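Local structure of CmeC (Campylobacter jejuni, 4MT4) at residues T29-D43 against Q251-S265. The protein probably serves as the trimeric outer membrane channel of a multidrug efflux system, giving exported compounds a way out of the cell. Residues are numbered along the deposited sequence; the frame is centred on the assembly and turned at random.
Sequences TNSSITKNWWKDFDD and QVFNLKEFDIPTGIS
Lys256 reaches the end of the 3-10 segment 37-41, where its ammonium bridges Asp40 in that segment and Asp42 just past it. Lys256 NZ donates to the backbone O of Asp40 at 3.0 Å, tilted from the carbonyl plane, and forms a salt bridge with Asp42, meeting OD2 on the syn side. The lysine chain is bent at chi3 (-67°), and its CD and CE run alongside both oxygens. Beside it, Phe41 and Phe258 lie obliquely, planes 54° apart and centroids separated by 5.1 Å, while CE1 of Phe253 approaches the Phe41 ring at its edge. Further along, the Gln251 amide stacks nearly parallel to the Asp43 carboxylate, its NE2 bonding to Asp42 O from above the carbonyl plane. A water donates to both Asp43 OD2 and Gln251 O; Tyr163 also bonds to that carboxylate oxygen. At the far end two bonds join Thr29 and Thr262: backbone Thr262 N to Thr29 O (2.8 Å), and Thr29 N to the side-chain OG1 of Thr262, which also bonds to Asn18 O. The contact thus joins the loop leading into helix 44-56, N-capped by Asp43, to the loop between helices 240-245 and 273-293, with Ile33 and Ile260 packing on helix 411-445 and Phe41 edge-to-face with Phe164 of helix 129-195.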
loop_
_atom_site.group_PDB
_atom_site.type_symbol
_atom_site.label_atom_id
_atom_site.label_comp_id
_atom_site.label_asym_id
_atom_site.label_seq_id
_atom_site.Cartn_x
_atom_site.Cartn_y
_atom_site.Cartn_z
ATOM N N THR B 29 37.056 -5.098 4.926
ATOM C CA THR B 29 36.675 -4.546 6.224
ATOM C C THR B 29 35.431 -5.201 6.814
ATOM O O THR B 29 34.430 -5.392 6.125
ATOM C CB THR B 29 36.416 -3.025 6.127
ATOM O OG1 THR B 29 37.496 -2.395 5.430
ATOM C CG2 THR B 29 36.284 -2.410 7.511
ATOM N N ASN B 30 35.504 -5.531 8.098
ATOM C CA ASN B 30 34.368 -6.080 8.825
ATOM C C ASN B 30 34.135 -5.273 10.101
ATOM O O ASN B 30 33.594 -5.776 11.085
ATOM C CB ASN B 30 34.602 -7.558 9.148
ATOM C CG ASN B 30 33.320 -8.294 9.493
ATOM O OD1 ASN B 30 32.226 -7.879 9.109
ATOM N ND2 ASN B 30 33.452 -9.398 10.219
ATOM N N SER B 31 34.564 -4.015 10.073
ATOM C CA SER B 31 34.393 -3.119 11.211
ATOM C C SER B 31 32.929 -2.733 11.375
ATOM O O SER B 31 32.192 -2.628 10.395
ATOM C CB SER B 31 35.254 -1.863 11.048
ATOM O OG SER B 31 34.785 -1.051 9.985
ATOM N N SER B 32 32.511 -2.520 12.620
ATOM C CA SER B 32 31.128 -2.163 12.913
ATOM C C SER B 32 30.815 -0.733 12.484
ATOM O O SER B 32 31.710 0.027 12.112
ATOM C CB SER B 32 30.831 -2.341 14.404
ATOM O OG SER B 32 30.727 -3.714 14.741
ATOM N N ILE B 33 29.536 -0.374 12.539
ATOM C CA ILE B 33 29.091 0.944 12.106
ATOM C C ILE B 33 28.796 1.855 13.294
ATOM O O ILE B 33 28.098 1.462 14.231
ATOM C CB ILE B 33 27.834 0.844 11.219
ATOM C CG1 ILE B 33 28.106 -0.060 10.015
ATOM C CG2 ILE B 33 27.380 2.225 10.766
ATOM C CD1 ILE B 33 26.904 -0.265 9.123
ATOM N N THR B 34 29.335 3.070 13.254
ATOM C CA THR B 34 29.068 4.062 14.287
ATOM C C THR B 34 27.618 4.532 14.223
ATOM O O THR B 34 27.010 4.552 13.152
ATOM C CB THR B 34 30.009 5.277 14.164
ATOM O OG1 THR B 34 29.460 6.387 14.888
ATOM C CG2 THR B 34 30.185 5.671 12.706
ATOM N N LYS B 35 27.074 4.905 15.379
ATOM C CA LYS B 35 25.671 5.297 15.494
ATOM C C LYS B 35 25.322 6.487 14.602
ATOM O O LYS B 35 24.274 6.503 13.960
ATOM C CB LYS B 35 25.333 5.623 16.952
ATOM C CG LYS B 35 25.455 4.442 17.903
ATOM C CD LYS B 35 24.373 3.406 17.642
ATOM C CE LYS B 35 24.424 2.282 18.666
ATOM N NZ LYS B 35 24.226 2.777 20.057
ATOM N N ASN B 36 26.205 7.479 14.566
ATOM C CA ASN B 36 26.016 8.645 13.709
ATOM C C ASN B 36 26.929 8.601 12.486
ATOM O O ASN B 36 27.790 9.463 12.305
ATOM C CB ASN B 36 26.253 9.935 14.500
ATOM C CG ASN B 36 27.528 9.893 15.316
ATOM O OD1 ASN B 36 28.310 8.948 15.219
ATOM N ND2 ASN B 36 27.747 10.925 16.122
ATOM N N TRP B 37 26.720 7.592 11.646
ATOM C CA TRP B 37 27.571 7.328 10.488
ATOM C C TRP B 37 27.592 8.456 9.454
ATOM O O TRP B 37 28.544 8.579 8.684
ATOM C CB TRP B 37 27.125 6.029 9.811
ATOM C CG TRP B 37 25.638 5.932 9.667
ATOM C CD1 TRP B 37 24.767 5.341 10.538
ATOM C CD2 TRP B 37 24.841 6.454 8.597
ATOM N NE1 TRP B 37 23.480 5.458 10.073
ATOM C CE2 TRP B 37 23.497 6.138 8.882
ATOM C CE3 TRP B 37 25.132 7.156 7.421
ATOM C CZ2 TRP B 37 22.449 6.498 8.039
ATOM C CZ3 TRP B 37 24.088 7.513 6.586
ATOM C CH2 TRP B 37 22.765 7.183 6.898
ATOM N N TRP B 38 26.546 9.277 9.441
ATOM C CA TRP B 38 26.392 10.291 8.401
ATOM C C TRP B 38 27.385 11.446 8.535
ATOM O O TRP B 38 27.593 12.203 7.588
ATOM C CB TRP B 38 24.963 10.836 8.403
ATOM C CG TRP B 38 24.562 11.481 9.693
ATOM C CD1 TRP B 38 24.753 12.783 10.050
ATOM C CD2 TRP B 38 23.896 10.855 10.796
ATOM N NE1 TRP B 38 24.251 13.007 11.309
ATOM C CE2 TRP B 38 23.719 11.838 11.788
ATOM C CE3 TRP B 38 23.435 9.558 11.041
ATOM C CZ2 TRP B 38 23.100 11.567 13.007
ATOM C CZ3 TRP B 38 22.820 9.289 12.250
ATOM C CH2 TRP B 38 22.658 10.289 13.218
ATOM N N LYS B 39 27.998 11.575 9.708
ATOM C CA LYS B 39 28.960 12.645 9.947
ATOM C C LYS B 39 30.313 12.359 9.295
ATOM O O LYS B 39 31.186 13.226 9.256
ATOM C CB LYS B 39 29.148 12.875 11.448
ATOM C CG LYS B 39 27.933 13.463 12.144
ATOM C CD LYS B 39 28.253 13.878 13.570
ATOM C CE LYS B 39 27.066 14.574 14.217
ATOM N NZ LYS B 39 27.367 15.041 15.599
ATOM N N ASP B 40 30.479 11.146 8.778
ATOM C CA ASP B 40 31.723 10.757 8.121
ATOM C C ASP B 40 31.788 11.282 6.688
ATOM O O ASP B 40 32.776 11.066 5.984
ATOM C CB ASP B 40 31.886 9.236 8.135
ATOM C CG ASP B 40 32.264 8.704 9.503
ATOM O OD1 ASP B 40 32.986 9.412 10.237
ATOM O OD2 ASP B 40 31.839 7.580 9.848
ATOM N N PHE B 41 30.735 11.972 6.264
ATOM C CA PHE B 41 30.726 12.625 4.961
ATOM C C PHE B 41 31.389 13.994 5.052
ATOM O O PHE B 41 31.616 14.652 4.035
ATOM C CB PHE B 41 29.299 12.765 4.429
ATOM C CG PHE B 41 28.712 11.479 3.922
ATOM C CD1 PHE B 41 29.130 10.941 2.715
ATOM C CD2 PHE B 41 27.734 10.816 4.643
ATOM C CE1 PHE B 41 28.590 9.760 2.243
ATOM C CE2 PHE B 41 27.189 9.635 4.175
ATOM C CZ PHE B 41 27.618 9.106 2.974
ATOM N N ASP B 42 31.693 14.407 6.280
ATOM C CA ASP B 42 32.348 15.682 6.557
ATOM C C ASP B 42 31.560 16.851 5.965
ATOM O O ASP B 42 32.136 17.793 5.419
ATOM C CB ASP B 42 33.783 15.672 6.020
ATOM C CG ASP B 42 34.524 14.390 6.365
ATOM O OD1 ASP B 42 34.312 13.853 7.473
ATOM O OD2 ASP B 42 35.315 13.917 5.522
ATOM N N ASP B 43 30.238 16.775 6.079
ATOM C CA ASP B 43 29.346 17.799 5.550
ATOM C C ASP B 43 28.491 18.381 6.674
ATOM O O ASP B 43 27.598 17.714 7.194
ATOM C CB ASP B 43 28.461 17.213 4.446
ATOM C CG ASP B 43 27.748 18.280 3.628
ATOM O OD1 ASP B 43 27.545 19.403 4.135
ATOM O OD2 ASP B 43 27.385 17.987 2.469
ATOM N N GLN B 251 27.033 21.169 0.180
ATOM C CA GLN B 251 28.467 20.999 -0.008
ATOM C C GLN B 251 28.740 19.848 -0.970
ATOM O O GLN B 251 28.162 18.769 -0.833
ATOM C CB GLN B 251 29.155 20.744 1.334
ATOM C CG GLN B 251 30.569 20.202 1.225
ATOM C CD GLN B 251 31.163 19.853 2.575
ATOM O OE1 GLN B 251 31.125 20.654 3.507
ATOM N NE2 GLN B 251 31.706 18.646 2.689
ATOM N N VAL B 252 29.617 20.088 -1.942
ATOM C CA VAL B 252 29.978 19.082 -2.938
ATOM C C VAL B 252 30.628 17.856 -2.299
ATOM O O VAL B 252 31.487 17.979 -1.425
ATOM C CB VAL B 252 30.931 19.676 -4.006
ATOM C CG1 VAL B 252 31.747 18.584 -4.696
ATOM C CG2 VAL B 252 30.145 20.485 -5.025
ATOM N N PHE B 253 30.201 16.675 -2.734
ATOM C CA PHE B 253 30.765 15.424 -2.245
ATOM C C PHE B 253 32.127 15.150 -2.870
ATOM O O PHE B 253 32.263 15.103 -4.093
ATOM C CB PHE B 253 29.816 14.258 -2.531
ATOM C CG PHE B 253 30.388 12.910 -2.189
ATOM C CD1 PHE B 253 30.388 12.456 -0.881
ATOM C CD2 PHE B 253 30.919 12.091 -3.176
ATOM C CE1 PHE B 253 30.911 11.217 -0.561
ATOM C CE2 PHE B 253 31.445 10.851 -2.860
ATOM C CZ PHE B 253 31.440 10.414 -1.551
ATOM N N ASN B 254 33.132 14.967 -2.022
ATOM C CA ASN B 254 34.467 14.604 -2.482
ATOM C C ASN B 254 34.826 13.175 -2.093
ATOM O O ASN B 254 34.573 12.743 -0.968
ATOM C CB ASN B 254 35.507 15.579 -1.930
ATOM C CG ASN B 254 35.819 16.706 -2.898
ATOM O OD1 ASN B 254 35.194 16.826 -3.952
ATOM N ND2 ASN B 254 36.790 17.539 -2.544
ATOM N N LEU B 255 35.417 12.449 -3.035
ATOM C CA LEU B 255 35.699 11.029 -2.855
ATOM C C LEU B 255 36.704 10.782 -1.734
ATOM O O LEU B 255 37.866 11.182 -1.820
ATOM C CB LEU B 255 36.209 10.420 -4.167
ATOM C CG LEU B 255 36.339 8.895 -4.281
ATOM C CD1 LEU B 255 37.703 8.394 -3.814
ATOM C CD2 LEU B 255 35.211 8.190 -3.540
ATOM N N LYS B 256 36.236 10.124 -0.679
ATOM C CA LYS B 256 37.102 9.642 0.386
ATOM C C LYS B 256 36.828 8.161 0.605
ATOM O O LYS B 256 35.998 7.573 -0.087
ATOM C CB LYS B 256 36.878 10.429 1.680
ATOM C CG LYS B 256 35.439 10.419 2.172
ATOM C CD LYS B 256 35.291 11.141 3.505
ATOM C CE LYS B 256 36.004 10.396 4.622
ATOM N NZ LYS B 256 35.775 11.032 5.949
ATOM N N GLU B 257 37.525 7.559 1.564
ATOM C CA GLU B 257 37.273 6.167 1.915
ATOM C C GLU B 257 36.469 6.071 3.206
ATOM O O GLU B 257 36.743 6.780 4.174
ATOM C CB GLU B 257 38.584 5.390 2.050
ATOM C CG GLU B 257 38.408 3.972 2.579
ATOM C CD GLU B 257 37.565 3.096 1.668
ATOM O OE1 GLU B 257 37.442 3.418 0.466
ATOM O OE2 GLU B 257 37.027 2.080 2.155
ATOM N N PHE B 258 35.471 5.193 3.210
ATOM C CA PHE B 258 34.586 5.038 4.358
ATOM C C PHE B 258 34.785 3.692 5.050
ATOM O O PHE B 258 34.963 2.665 4.394
ATOM C CB PHE B 258 33.125 5.189 3.925
ATOM C CG PHE B 258 32.807 6.525 3.314
ATOM C CD1 PHE B 258 32.997 6.750 1.961
ATOM C CD2 PHE B 258 32.314 7.555 4.096
ATOM C CE1 PHE B 258 32.704 7.977 1.400
ATOM C CE2 PHE B 258 32.018 8.785 3.543
ATOM C CZ PHE B 258 32.213 8.996 2.193
ATOM N N ASP B 259 34.752 3.706 6.379
ATOM C CA ASP B 259 34.869 2.478 7.161
ATOM C C ASP B 259 33.543 1.722 7.205
ATOM O O ASP B 259 32.820 1.770 8.199
ATOM C CB ASP B 259 35.347 2.789 8.582
ATOM C CG ASP B 259 34.666 4.008 9.178
ATOM O OD1 ASP B 259 33.698 4.512 8.568
ATOM O OD2 ASP B 259 35.096 4.459 10.260
ATOM N N ILE B 260 33.233 1.024 6.118
ATOM C CA ILE B 260 32.003 0.249 6.025
ATOM C C ILE B 260 32.319 -1.211 5.703
ATOM O O ILE B 260 33.354 -1.503 5.104
ATOM C CB ILE B 260 31.051 0.823 4.952
ATOM C CG1 ILE B 260 31.712 0.788 3.574
ATOM C CG2 ILE B 260 30.628 2.238 5.315
ATOM C CD1 ILE B 260 30.818 1.284 2.460
ATOM N N PRO B 261 31.433 -2.134 6.115
ATOM C CA PRO B 261 31.627 -3.562 5.841
ATOM C C PRO B 261 31.764 -3.877 4.353
ATOM O O PRO B 261 31.167 -3.198 3.517
ATOM C CB PRO B 261 30.357 -4.201 6.412
ATOM C CG PRO B 261 29.921 -3.268 7.479
ATOM C CD PRO B 261 30.260 -1.896 6.974
ATOM N N THR B 262 32.554 -4.898 4.039
ATOM C CA THR B 262 32.720 -5.356 2.666
ATOM C C THR B 262 32.211 -6.785 2.534
ATOM O O THR B 262 32.190 -7.355 1.444
ATOM C CB THR B 262 34.191 -5.292 2.219
ATOM O OG1 THR B 262 34.975 -6.190 3.013
ATOM C CG2 THR B 262 34.737 -3.879 2.367
ATOM N N GLY B 263 31.809 -7.356 3.663
ATOM C CA GLY B 263 31.245 -8.691 3.706
ATOM C C GLY B 263 30.146 -8.747 4.751
ATOM O O GLY B 263 30.037 -7.849 5.585
ATOM N N ILE B 264 29.330 -9.794 4.711
ATOM C CA ILE B 264 28.219 -9.903 5.648
ATOM C C ILE B 264 28.732 -10.182 7.061
ATOM O O ILE B 264 29.730 -10.878 7.251
ATOM C CB ILE B 264 27.214 -10.997 5.213
ATOM C CG1 ILE B 264 25.940 -10.927 6.060
ATOM C CG2 ILE B 264 27.849 -12.383 5.265
ATOM C CD1 ILE B 264 24.786 -11.711 5.491
ATOM N N SER B 265 28.056 -9.608 8.051
ATOM C CA SER B 265 28.449 -9.770 9.444
ATOM C C SER B 265 28.044 -11.138 9.982
ATOM O O SER B 265 27.109 -11.761 9.481
ATOM C CB SER B 265 27.829 -8.667 10.302
ATOM O OG SER B 265 28.115 -8.866 11.673
HETATM O O HOH W 1 28.983 16.788 0.690
#